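Glyoxalase/bleomycin resistance protein/dioxygenase (Sphaerobacter thermophilus, PDB 4HC5) is of unproven function but belongs to the glyoxalase/bleomycin resistance/dioxygenase superfamily and may act as a dioxygenase. Local coordinates at residues Lys26-Tyr31 / Val63-Pro68; His15-Ile20 / Thr81-Ile86; Asp91-Thr96 / Phe128-Glu133; Thr96-Glu99 / Thr103-Lys106. All blocks are in the same frame, centred on the assembly; numbering follows the deposited sequence.

Interaction 1. Residues Lys26-Tyr31 / Val63-Pro68; sequences KALDFY and VALGLP
Leu65 reaches from strand 62-66 and sets its two methyl branches against helix 24-34, one on the helix backbone and the other on the ring of Tyr31. It accounts for more than half of the 170 Å² buried here. CD1 sits between Ala27 and Leu28: it lies 4.0 Å from Ala27 CB, and it also rests on the backbone, 3.9 Å from Leu28 N. Leu28 closes over the same methyl from the side, with its CD2 4.1 Å from Leu65 CD1. The other branch, CD2, lies over one face of Tyr31 in a CH-pi contact, 4.2 Å from the ring centroid and 23° off the normal, displaced toward the CD2-CE2 rim. Phe30 covers the opposite face of that ring with its CD2, so the tyrosine is packed between a strand leucine and its own helix neighbour. With its CG anti to the carbonyl carbon (chi1 -73°), Tyr31 brings its ring over to the leucine, and its buried hydroxyl is satisfied by a hydrogen bond to Asp122. The segments 26-31 and 63-66 run roughly antiparallel, at 149°, with their axes 9.9 Å apart. Leu28 also packs on Val52 and Val54 of the adjoining strand, while Leu65 itself touches Ile19. This is an apolar helix-on-sheet layer, the helix covering one face of the four-stranded sheet in a βαβββ module of the vicinal oxygen chelate fold.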
loop_
_atom_site.group_PDB
_atom_site.type_symbol
_atom_site.label_atom_id
_atom_site.label_comp_id
_atom_site.label_asym_id
_atom_site.label_seq_id
_atom_site.Cartn_x
_atom_site.Cartn_y
_atom_site.Cartn_z
ATOM N N LYS A 26 -20.105 2.990 3.339
ATOM C CA LYS A 26 -20.219 3.588 2.003
ATOM C C LYS A 26 -18.991 3.251 1.176
ATOM O O LYS A 26 -19.097 2.989 -0.030
ATOM C CB LYS A 26 -20.387 5.087 2.073
ATOM C CG LYS A 26 -21.775 5.458 2.561
ATOM C CD LYS A 26 -21.911 6.917 2.753
ATOM C CE LYS A 26 -23.244 7.240 3.432
ATOM N NZ LYS A 26 -24.238 7.619 2.407
ATOM N N ALA A 27 -17.827 3.230 1.826
ATOM C CA ALA A 27 -16.593 2.869 1.108
ATOM C C ALA A 27 -16.633 1.433 0.622
ATOM O O ALA A 27 -16.310 1.129 -0.528
ATOM C CB ALA A 27 -15.358 3.167 1.943
ATOM N N LEU A 28 -17.159 0.539 1.461
ATOM C CA LEU A 28 -17.336 -0.858 1.037
ATOM C C LEU A 28 -18.220 -0.914 -0.204
ATOM O O LEU A 28 -17.921 -1.681 -1.158
ATOM C CB LEU A 28 -17.931 -1.719 2.133
ATOM C CG LEU A 28 -16.972 -2.293 3.164
ATOM C CD1 LEU A 28 -17.783 -2.924 4.314
ATOM C CD2 LEU A 28 -16.122 -3.387 2.440
ATOM N N ASP A 29 -19.324 -0.171 -0.185
ATOM C CA ASP A 29 -20.230 -0.232 -1.344
ATOM C C ASP A 29 -19.460 0.146 -2.613
ATOM O O ASP A 29 -19.593 -0.472 -3.644
ATOM C CB ASP A 29 -21.409 0.688 -1.131
ATOM C CG ASP A 29 -22.510 0.553 -2.172
ATOM O OD1 ASP A 29 -22.789 -0.538 -2.756
ATOM O OD2 ASP A 29 -23.149 1.610 -2.349
ATOM N N PHE A 30 -18.690 1.210 -2.533
ATOM C CA PHE A 30 -17.961 1.724 -3.658
ATOM C C PHE A 30 -16.916 0.677 -4.166
ATOM O O PHE A 30 -16.839 0.328 -5.335
ATOM C CB PHE A 30 -17.273 3.032 -3.355
ATOM C CG PHE A 30 -16.485 3.559 -4.520
ATOM C CD1 PHE A 30 -17.101 4.211 -5.585
ATOM C CD2 PHE A 30 -15.128 3.418 -4.567
ATOM C CE1 PHE A 30 -16.364 4.737 -6.623
ATOM C CE2 PHE A 30 -14.407 3.880 -5.617
ATOM C CZ PHE A 30 -15.018 4.553 -6.645
ATOM N N TYR A 31 -16.039 0.261 -3.264
ATOM C CA TYR A 31 -14.937 -0.652 -3.650
ATOM C C TYR A 31 -15.491 -1.995 -4.122
ATOM O O TYR A 31 -14.918 -2.548 -5.059
ATOM C CB TYR A 31 -13.872 -0.829 -2.521
ATOM C CG TYR A 31 -13.053 0.427 -2.409
ATOM C CD1 TYR A 31 -11.905 0.564 -3.174
ATOM C CD2 TYR A 31 -13.421 1.481 -1.649
ATOM C CE1 TYR A 31 -11.176 1.747 -3.221
ATOM C CE2 TYR A 31 -12.698 2.691 -1.654
ATOM C CZ TYR A 31 -11.590 2.853 -2.469
ATOM O OH TYR A 31 -10.883 4.017 -2.574
ATOM N N VAL A 63 -6.504 -3.797 0.462
ATOM C CA VAL A 63 -6.557 -2.380 0.840
ATOM C C VAL A 63 -7.497 -2.272 2.062
ATOM O O VAL A 63 -8.654 -2.729 2.021
ATOM C CB VAL A 63 -7.108 -1.532 -0.325
ATOM C CG1 VAL A 63 -7.310 -0.047 0.093
ATOM C CG2 VAL A 63 -6.200 -1.686 -1.572
ATOM N N ALA A 64 -6.945 -1.715 3.159
ATOM C CA ALA A 64 -7.696 -1.467 4.370
ATOM C C ALA A 64 -8.425 -0.075 4.186
ATOM O O ALA A 64 -7.850 0.901 3.681
ATOM C CB ALA A 64 -6.771 -1.438 5.587
ATOM N N LEU A 65 -9.689 -0.115 4.598
ATOM C CA LEU A 65 -10.544 1.096 4.539
ATOM C C LEU A 65 -10.591 1.673 5.938
ATOM O O LEU A 65 -11.428 1.322 6.742
ATOM C CB LEU A 65 -11.933 0.672 4.056
ATOM C CG LEU A 65 -11.976 -0.001 2.634
ATOM C CD1 LEU A 65 -13.407 -0.344 2.248
ATOM C CD2 LEU A 65 -11.260 0.878 1.580
ATOM N N GLY A 66 -9.604 2.528 6.213
ATOM C CA GLY A 66 -9.399 3.118 7.529
ATOM C C GLY A 66 -10.208 4.419 7.721
ATOM O O GLY A 66 -10.695 5.005 6.764
ATOM N N LEU A 67 -10.326 4.833 8.971
ATOM C CA LEU A 67 -10.983 6.095 9.333
ATOM C C LEU A 67 -9.987 7.071 9.918
ATOM O O LEU A 67 -9.021 6.600 10.578
ATOM C CB LEU A 67 -12.108 5.888 10.353
ATOM C CG LEU A 67 -13.364 5.140 9.856
ATOM C CD1 LEU A 67 -14.223 4.710 11.039
ATOM C CD2 LEU A 67 -14.147 5.961 8.830
ATOM N N PRO A 68 -10.232 8.390 9.821
ATOM C CA PRO A 68 -9.366 9.296 10.501
ATOM C C PRO A 68 -9.179 8.980 11.974
ATOM O O PRO A 68 -8.100 9.169 12.575
ATOM C CB PRO A 68 -10.025 10.638 10.267
ATOM C CG PRO A 68 -10.729 10.478 8.973
ATOM C CD PRO A 68 -11.199 9.062 8.962
#

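Interaction 2. Residues His15-Ile20 / Thr81-Ile86; sequences HSATII and TGISLI
At the junction of the two βαβββ modules, the first strands of the two sheets face each other through Ala17, Ile19, Thr81 and Ile83. The main point of contact is methyl on methyl: Ile19 CG2 lies 3.6 Å from Ile83 CD1, and the two side chains meet at about a right angle. A chi1 of -65° places CG1 of Ile83 beside its backbone N, and the extended chain beyond carries the terminal methyl across to strand 13-20. There the same CD1 also approaches Ala17 CB, at 4.3 Å. Ile19 CG2 has a second neighbour in Thr81 CG2, 4.0 Å away, the two side chains running alongside in the same direction. The hydroxyl of Thr81 is engaged within its own strand, where OG1 accepts from Ile83 N at 3.0 Å in an ST turn, and it is also bonded to Gln127 O. A water bridges the backbones, donating to Thr18 O at 2.8 Å and, at a longer 3.3 Å, to Thr81 O. The segments 15-20 and 81-86 cross at -131°, their axes 8.6 Å apart, so side chains and this water join them in place of direct backbone pairing. Ala17 also packs on Ala17 of the second subunit, and Ser16, Ser84, Leu85 and Ile86 pair with an antiparallel strand of that chain. Paired βαβββ modules meeting in this way are characteristic of the vicinal oxygen chelate superfamily.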
loop_
_atom_site.group_PDB
_atom_site.type_symbol
_atom_site.label_atom_id
_atom_site.label_comp_id
_atom_site.label_asym_id
_atom_site.label_seq_id
_atom_site.Cartn_x
_atom_site.Cartn_y
_atom_site.Cartn_z
ATOM N N HIS A 15 0.871 -7.489 3.143
ATOM C CA HIS A 15 -0.492 -7.900 3.445
ATOM C C HIS A 15 -1.536 -6.904 2.906
ATOM O O HIS A 15 -2.537 -7.293 2.284
ATOM C CB HIS A 15 -0.684 -8.065 4.964
ATOM C CG HIS A 15 -2.062 -8.447 5.299
ATOM N ND1 HIS A 15 -3.062 -7.520 5.496
ATOM C CD2 HIS A 15 -2.654 -9.668 5.380
ATOM C CE1 HIS A 15 -4.232 -8.186 5.699
ATOM N NE2 HIS A 15 -3.990 -9.488 5.615
ATOM N N SER A 16 -1.283 -5.639 3.185
ATOM C CA SER A 16 -2.276 -4.584 2.927
ATOM C C SER A 16 -1.595 -3.231 3.036
ATOM O O SER A 16 -0.624 -3.063 3.721
ATOM C CB SER A 16 -3.451 -4.642 3.892
ATOM O OG SER A 16 -3.076 -4.777 5.237
ATOM N N ALA A 17 -2.206 -2.277 2.316
ATOM C CA ALA A 17 -1.963 -0.833 2.489
ATOM C C ALA A 17 -3.329 -0.211 2.868
ATOM O O ALA A 17 -4.363 -0.851 2.708
ATOM C CB ALA A 17 -1.445 -0.244 1.192
ATOM N N THR A 18 -3.289 0.970 3.403
ATOM C CA THR A 18 -4.463 1.613 3.949
ATOM C C THR A 18 -4.799 2.925 3.221
ATOM O O THR A 18 -3.891 3.710 2.894
ATOM C CB THR A 18 -4.274 1.902 5.470
ATOM O OG1 THR A 18 -3.919 0.696 6.137
ATOM C CG2 THR A 18 -5.522 2.476 6.167
ATOM N N ILE A 19 -6.108 3.089 3.023
ATOM C CA ILE A 19 -6.597 4.430 2.572
ATOM C C ILE A 19 -7.519 4.931 3.711
ATOM O O ILE A 19 -7.963 4.173 4.542
ATOM C CB ILE A 19 -7.278 4.398 1.241
ATOM C CG1 ILE A 19 -8.530 3.507 1.265
ATOM C CG2 ILE A 19 -6.303 3.949 0.130
ATOM C CD1 ILE A 19 -9.458 3.630 0.038
ATOM N N ILE A 20 -7.736 6.209 3.722
ATOM C CA ILE A 20 -8.610 6.878 4.702
ATOM C C ILE A 20 -9.902 7.290 4.002
ATOM O O ILE A 20 -9.873 8.031 3.035
ATOM C CB ILE A 20 -7.857 8.060 5.339
ATOM C CG1 ILE A 20 -6.439 7.706 5.839
ATOM C CG2 ILE A 20 -8.685 8.647 6.514
ATOM C CD1 ILE A 20 -6.336 6.651 6.921
ATOM N N THR A 81 -3.077 8.846 -3.081
ATOM C CA THR A 81 -2.908 7.749 -2.157
ATOM C C THR A 81 -1.516 7.147 -2.233
ATOM O O THR A 81 -1.113 6.498 -1.340
ATOM C CB THR A 81 -3.886 6.608 -2.429
ATOM O OG1 THR A 81 -3.707 6.125 -3.749
ATOM C CG2 THR A 81 -5.322 7.050 -2.232
ATOM N N GLY A 82 -0.857 7.367 -3.343
ATOM C CA GLY A 82 0.430 6.662 -3.594
ATOM C C GLY A 82 0.189 5.221 -4.007
ATOM O O GLY A 82 1.116 4.431 -4.124
ATOM N N ILE A 83 -1.063 4.830 -4.213
ATOM C CA ILE A 83 -1.445 3.451 -4.649
ATOM C C ILE A 83 -1.689 3.488 -6.144
ATOM O O ILE A 83 -2.482 4.263 -6.674
ATOM C CB ILE A 83 -2.645 2.886 -3.892
ATOM C CG1 ILE A 83 -2.293 2.711 -2.418
ATOM C CG2 ILE A 83 -3.122 1.546 -4.484
ATOM C CD1 ILE A 83 -3.466 2.435 -1.467
ATOM N N SER A 84 -1.020 2.552 -6.824
ATOM C CA SER A 84 -1.228 2.348 -8.254
ATOM C C SER A 84 -1.897 0.983 -8.427
ATOM O O SER A 84 -1.575 0.001 -7.729
ATOM C CB SER A 84 0.052 2.390 -9.044
ATOM O OG SER A 84 0.718 3.643 -8.909
ATOM N N LEU A 85 -2.837 0.918 -9.332
ATOM C CA LEU A 85 -3.687 -0.234 -9.606
ATOM C C LEU A 85 -3.463 -0.675 -11.065
ATOM O O LEU A 85 -3.393 0.163 -11.948
ATOM C CB LEU A 85 -5.156 0.118 -9.405
ATOM C CG LEU A 85 -5.553 0.603 -7.997
ATOM C CD1 LEU A 85 -7.031 1.086 -8.003
ATOM C CD2 LEU A 85 -5.300 -0.458 -6.926
ATOM N N ILE A 86 -3.445 -2.001 -11.263
ATOM C CA ILE A 86 -3.315 -2.575 -12.604
ATOM C C ILE A 86 -4.661 -3.124 -13.088
ATOM O O ILE A 86 -5.418 -3.751 -12.323
ATOM C CB ILE A 86 -2.276 -3.731 -12.633
ATOM C CG1 ILE A 86 -0.887 -3.164 -12.294
ATOM C CG2 ILE A 86 -2.274 -4.457 -13.959
ATOM C CD1 ILE A 86 -0.327 -2.092 -13.154
HETATM O O HOH W 1 -3.240 5.753 1.058
#

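Interaction 3. Residues Asp91-Thr96 / Phe128-Glu133; sequences DEAYKT and FFLVEE
A small, partly buried helix-on-sheet contact, apolar at one point and water-mediated at another, sets Ala93 and Asp91 of helix 90-99 against Leu130 and Glu132 of strand 126-132. The apolar part is a single methyl pair, Ala93 CB to Leu130 CD2 at 4.3 Å. Leu130 has its CG anti to the backbone N (chi1 -179°), which extends the branched end from the strand toward the helix. Phe104 touches Leu130 as well, and Ile11 of the second subunit packs on it, so this leucine also meets strand 103-110 and the second subunit. Met10 of that subunit likewise packs on Ala93. The helix is the one that covers the second four-stranded sheet, in the second βαβββ module of the vicinal oxygen chelate fold, and strand 126-132 is an inner strand of that sheet. Nearer the start of the helix the link becomes polar. A water accepts from Asp91 N at 2.9 Å and donates to Glu132 OE2 at 2.6 Å, spanning two atoms that stand 4.4 Å apart. Glu132 OE2 also accepts a hydrogen bond from Ile90 N, so one carboxylate oxygen serves two successive backbone N-H groups at the helix start, one directly and the other through water. That position at the helix N-terminus would be expected to favour its negative charge. The like-charged carboxylates stay separated, with Asp91 OD2 5.6 Å from Glu132 OE2. Arg116 pairs with Asp91 OD1 in a salt bridge and makes a long, weak ion pair with Glu132 OE1.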
loop_
_atom_site.group_PDB
_atom_site.type_symbol
_atom_site.label_atom_id
_atom_site.label_comp_id
_atom_site.label_asym_id
_atom_site.label_seq_id
_atom_site.Cartn_x
_atom_site.Cartn_y
_atom_site.Cartn_z
ATOM N N ASP A 91 -9.287 0.372 -21.540
ATOM C CA ASP A 91 -10.381 0.964 -22.293
ATOM C C ASP A 91 -11.710 0.477 -21.700
ATOM O O ASP A 91 -12.607 1.221 -21.509
ATOM C CB ASP A 91 -10.290 0.579 -23.743
ATOM C CG ASP A 91 -9.223 1.308 -24.457
ATOM O OD1 ASP A 91 -8.821 2.370 -24.029
ATOM O OD2 ASP A 91 -8.816 0.782 -25.473
ATOM N N GLU A 92 -11.801 -0.795 -21.397
ATOM C CA GLU A 92 -13.010 -1.342 -20.786
ATOM C C GLU A 92 -13.220 -0.798 -19.389
ATOM O O GLU A 92 -14.339 -0.472 -18.998
ATOM C CB GLU A 92 -12.966 -2.859 -20.766
ATOM C CG GLU A 92 -14.267 -3.458 -20.303
ATOM C CD GLU A 92 -15.421 -3.184 -21.300
ATOM O OE1 GLU A 92 -16.566 -3.152 -20.842
ATOM O OE2 GLU A 92 -15.203 -2.978 -22.540
ATOM N N ALA A 93 -12.131 -0.724 -18.612
ATOM C CA ALA A 93 -12.232 -0.200 -17.231
ATOM C C ALA A 93 -12.749 1.251 -17.269
ATOM O O ALA A 93 -13.657 1.649 -16.520
ATOM C CB ALA A 93 -10.924 -0.301 -16.445
ATOM N N TYR A 94 -12.141 2.030 -18.122
ATOM C CA TYR A 94 -12.559 3.421 -18.248
ATOM C C TYR A 94 -14.045 3.547 -18.656
ATOM O O TYR A 94 -14.798 4.332 -18.067
ATOM C CB TYR A 94 -11.679 4.182 -19.233
ATOM C CG TYR A 94 -12.108 5.580 -19.563
ATOM C CD1 TYR A 94 -11.889 6.631 -18.711
ATOM C CD2 TYR A 94 -12.777 5.848 -20.722
ATOM C CE1 TYR A 94 -12.320 7.915 -18.996
ATOM C CE2 TYR A 94 -13.239 7.129 -21.019
ATOM C CZ TYR A 94 -13.013 8.161 -20.160
ATOM O OH TYR A 94 -13.437 9.461 -20.486
ATOM N N LYS A 95 -14.470 2.791 -19.663
ATOM C CA LYS A 95 -15.822 2.838 -20.174
ATOM C C LYS A 95 -16.787 2.427 -19.048
ATOM O O LYS A 95 -17.761 3.153 -18.750
ATOM C CB LYS A 95 -15.974 1.930 -21.371
ATOM C CG LYS A 95 -17.354 2.057 -22.013
ATOM C CD LYS A 95 -17.280 1.351 -23.340
ATOM C CE LYS A 95 -18.197 0.174 -23.446
ATOM N NZ LYS A 95 -19.493 0.675 -23.931
ATOM N N THR A 96 -16.569 1.224 -18.477
ATOM C CA THR A 96 -17.558 0.704 -17.536
ATOM C C THR A 96 -17.535 1.490 -16.222
ATOM O O THR A 96 -18.549 1.834 -15.670
ATOM C CB THR A 96 -17.307 -0.751 -17.292
ATOM O OG1 THR A 96 -17.427 -1.411 -18.585
ATOM C CG2 THR A 96 -18.210 -1.353 -16.218
ATOM N N PHE A 128 -6.223 7.399 -7.285
ATOM C CA PHE A 128 -5.397 6.209 -7.687
ATOM C C PHE A 128 -4.895 6.445 -9.094
ATOM O O PHE A 128 -5.607 6.965 -9.972
ATOM C CB PHE A 128 -6.258 4.942 -7.661
ATOM C CG PHE A 128 -6.829 4.620 -6.328
ATOM C CD1 PHE A 128 -6.142 3.927 -5.402
ATOM C CD2 PHE A 128 -8.065 5.094 -5.949
ATOM C CE1 PHE A 128 -6.658 3.649 -4.163
ATOM C CE2 PHE A 128 -8.584 4.865 -4.689
ATOM C CZ PHE A 128 -7.880 4.074 -3.791
ATOM N N PHE A 129 -3.720 5.872 -9.381
ATOM C CA PHE A 129 -3.150 5.787 -10.732
ATOM C C PHE A 129 -3.510 4.405 -11.271
ATOM O O PHE A 129 -3.265 3.406 -10.589
ATOM C CB PHE A 129 -1.656 5.985 -10.629
ATOM C CG PHE A 129 -0.919 6.112 -11.950
ATOM C CD1 PHE A 129 -1.389 6.977 -12.940
ATOM C CD2 PHE A 129 0.309 5.493 -12.159
ATOM C CE1 PHE A 129 -0.654 7.136 -14.100
ATOM C CE2 PHE A 129 1.034 5.674 -13.311
ATOM C CZ PHE A 129 0.528 6.531 -14.284
ATOM N N LEU A 130 -4.182 4.345 -12.434
ATOM C CA LEU A 130 -4.677 3.177 -13.052
ATOM C C LEU A 130 -3.843 2.942 -14.306
ATOM O O LEU A 130 -3.822 3.769 -15.202
ATOM C CB LEU A 130 -6.161 3.298 -13.404
ATOM C CG LEU A 130 -6.803 2.103 -14.056
ATOM C CD1 LEU A 130 -6.773 0.875 -13.144
ATOM C CD2 LEU A 130 -8.267 2.417 -14.503
ATOM N N VAL A 131 -3.197 1.768 -14.365
ATOM C CA VAL A 131 -2.261 1.429 -15.424
ATOM C C VAL A 131 -2.625 0.109 -16.073
ATOM O O VAL A 131 -2.999 -0.834 -15.401
ATOM C CB VAL A 131 -0.789 1.357 -14.862
ATOM C CG1 VAL A 131 0.169 1.146 -16.047
ATOM C CG2 VAL A 131 -0.447 2.591 -14.078
ATOM N N GLU A 132 -2.551 0.072 -17.417
ATOM C CA GLU A 132 -2.826 -1.134 -18.146
ATOM C C GLU A 132 -1.554 -1.989 -18.119
ATOM O O GLU A 132 -0.485 -1.530 -18.482
ATOM C CB GLU A 132 -3.189 -0.805 -19.587
ATOM C CG GLU A 132 -3.690 -2.016 -20.341
ATOM C CD GLU A 132 -4.332 -1.612 -21.688
ATOM O OE1 GLU A 132 -3.646 -1.027 -22.610
ATOM O OE2 GLU A 132 -5.536 -1.845 -21.765
ATOM N N GLU A 133 -1.764 -3.239 -17.819
ATOM C CA GLU A 133 -0.681 -4.231 -17.692
ATOM C C GLU A 133 0.080 -4.395 -18.957
ATOM O O GLU A 133 -0.537 -4.724 -20.000
ATOM C CB GLU A 133 -1.236 -5.567 -17.196
ATOM C CG GLU A 133 -0.146 -6.544 -16.782
ATOM C CD GLU A 133 -0.705 -7.836 -16.150
ATOM O OE1 GLU A 133 -0.298 -8.141 -15.010
ATOM O OE2 GLU A 133 -1.516 -8.558 -16.824
ATOM O OXT GLU A 133 1.353 -4.248 -18.923
HETATM O O HOH W 2 -7.538 -1.131 -23.347
#

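Interaction 4. Residues Thr96-Glu99 / Thr103-Lys106; sequences TLTE and TFTK
Leu97 and Thr98, in the last turn of helix 90-99, meet Phe104 just after the chain has turned back into strand 103-110. This is the α-to-β connection of the second βαβββ module in the vicinal oxygen chelate fold, with only three residues between the two segments. Leu97 is buried and makes the apolar half of the contact. Its CB comes to the edge of the Phe104 ring, near the ring plane, 3.8 Å from CE1 and 3.9 Å from CZ. Farther out along the leucine, CD1 stands 4.1 Å from Phe104 CZ, and the two side chains cross at about a right angle. Leu97 also touches Leu35 and Val102 of its own chain and packs on Met10 of the second subunit. Thr98 follows at the more exposed border of the contact. Its OG1, turned to the backbone N side by a chi1 of -67°, folds back along the helix, where it bonds to Tyr94 O. That bond gives the hydroxyl a polar partner within the helix while its oxygen also packs against the phenylalanine. In Phe104 a chi1 of -72° sets CG beside the backbone N and swings the ring toward the helix, and this residue contributes more than half of the 123 Å² buried. Tyr94, one turn before Thr98, meets the same ring edge-to-face. Thr98 OG1 approaches the ring obliquely, 3.5 Å from Phe104 CD1 and 3.6 Å from Phe104 CE1.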
loop_
_atom_site.group_PDB
_atom_site.type_symbol
_atom_site.label_atom_id
_atom_site.label_comp_id
_atom_site.label_asym_id
_atom_site.label_seq_id
_atom_site.Cartn_x
_atom_site.Cartn_y
_atom_site.Cartn_z
ATOM N N THR A 96 -16.569 1.224 -18.477
ATOM C CA THR A 96 -17.558 0.704 -17.536
ATOM C C THR A 96 -17.535 1.490 -16.222
ATOM O O THR A 96 -18.549 1.834 -15.670
ATOM C CB THR A 96 -17.307 -0.751 -17.292
ATOM O OG1 THR A 96 -17.427 -1.411 -18.585
ATOM C CG2 THR A 96 -18.210 -1.353 -16.218
ATOM N N LEU A 97 -16.345 1.822 -15.735
ATOM C CA LEU A 97 -16.298 2.633 -14.503
ATOM C C LEU A 97 -16.921 4.026 -14.668
ATOM O O LEU A 97 -17.588 4.527 -13.781
ATOM C CB LEU A 97 -14.885 2.749 -13.910
ATOM C CG LEU A 97 -14.286 1.405 -13.384
ATOM C CD1 LEU A 97 -12.852 1.649 -12.868
ATOM C CD2 LEU A 97 -15.166 0.725 -12.320
ATOM N N THR A 98 -16.715 4.643 -15.851
ATOM C CA THR A 98 -17.388 5.928 -16.130
ATOM C C THR A 98 -18.930 5.754 -16.101
ATOM O O THR A 98 -19.631 6.563 -15.540
ATOM C CB THR A 98 -16.959 6.496 -17.490
ATOM O OG1 THR A 98 -15.579 6.852 -17.379
ATOM C CG2 THR A 98 -17.716 7.765 -17.863
ATOM N N GLU A 99 -19.427 4.706 -16.737
ATOM C CA GLU A 99 -20.888 4.355 -16.724
ATOM C C GLU A 99 -21.448 4.215 -15.281
ATOM O O GLU A 99 -22.531 4.609 -14.972
ATOM C CB GLU A 99 -21.161 3.079 -17.502
ATOM C CG GLU A 99 -21.033 3.157 -19.006
ATOM C CD GLU A 99 -21.148 1.789 -19.695
ATOM O OE1 GLU A 99 -21.499 0.783 -19.016
ATOM O OE2 GLU A 99 -20.869 1.744 -20.926
ATOM N N THR A 103 -15.309 9.120 -11.303
ATOM C CA THR A 103 -14.590 10.332 -11.774
ATOM C C THR A 103 -13.192 10.067 -12.189
ATOM O O THR A 103 -12.385 9.732 -11.338
ATOM C CB THR A 103 -14.566 11.440 -10.652
ATOM O OG1 THR A 103 -15.927 11.741 -10.297
ATOM C CG2 THR A 103 -13.924 12.696 -11.121
ATOM N N PHE A 104 -12.927 10.201 -13.472
ATOM C CA PHE A 104 -11.561 10.119 -14.035
ATOM C C PHE A 104 -11.071 11.507 -14.373
ATOM O O PHE A 104 -11.878 12.430 -14.672
ATOM C CB PHE A 104 -11.543 9.332 -15.329
ATOM C CG PHE A 104 -11.731 7.878 -15.168
ATOM C CD1 PHE A 104 -12.965 7.260 -15.113
ATOM C CD2 PHE A 104 -10.600 7.067 -15.042
ATOM C CE1 PHE A 104 -13.079 5.930 -14.898
ATOM C CE2 PHE A 104 -10.723 5.703 -14.856
ATOM C CZ PHE A 104 -11.969 5.126 -14.769
ATOM N N THR A 105 -9.759 11.703 -14.361
ATOM C CA THR A 105 -9.178 12.978 -14.749
ATOM C C THR A 105 -9.235 13.236 -16.289
ATOM O O THR A 105 -9.280 14.379 -16.729
ATOM C CB THR A 105 -7.759 13.149 -14.226
ATOM O OG1 THR A 105 -6.950 12.129 -14.745
ATOM C CG2 THR A 105 -7.729 13.124 -12.699
ATOM N N LYS A 106 -9.166 12.143 -17.033
ATOM C CA LYS A 106 -9.133 12.177 -18.522
ATOM C C LYS A 106 -9.126 10.743 -19.043
ATOM O O LYS A 106 -8.913 9.794 -18.227
ATOM C CB LYS A 106 -7.962 12.988 -19.083
ATOM C CG LYS A 106 -6.603 12.449 -18.618
ATOM C CD LYS A 106 -5.422 13.283 -19.126
ATOM C CE LYS A 106 -4.125 12.722 -18.599
ATOM N NZ LYS A 106 -3.089 13.657 -19.074
#

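Overall arrangement
Interactions 1 and 3 each pack a helix on one of the two sheets, and their centres lie about 20 Å apart on opposite sides of the chain's centre. Interaction 2 lies between the two sheets. It joins interaction 1 through backbone bonding of neighbouring strands, Ala64 N to Ala17 O at 2.8 Å, and interaction 3 in the same manner, Leu85 N to Phe129 O at 2.8 Å. Tyr31 and Phe128 also touch directly across the modules. Interaction 4 continues interaction 3 along helix 90-99, sharing Thr96, with centres about 9 Å apart; Tyr94, Phe104 and Leu130 connect them. Interactions 2, 3 and 4 reach the second subunit, and Val63 of interaction 1 also packs on Val14 of that chain.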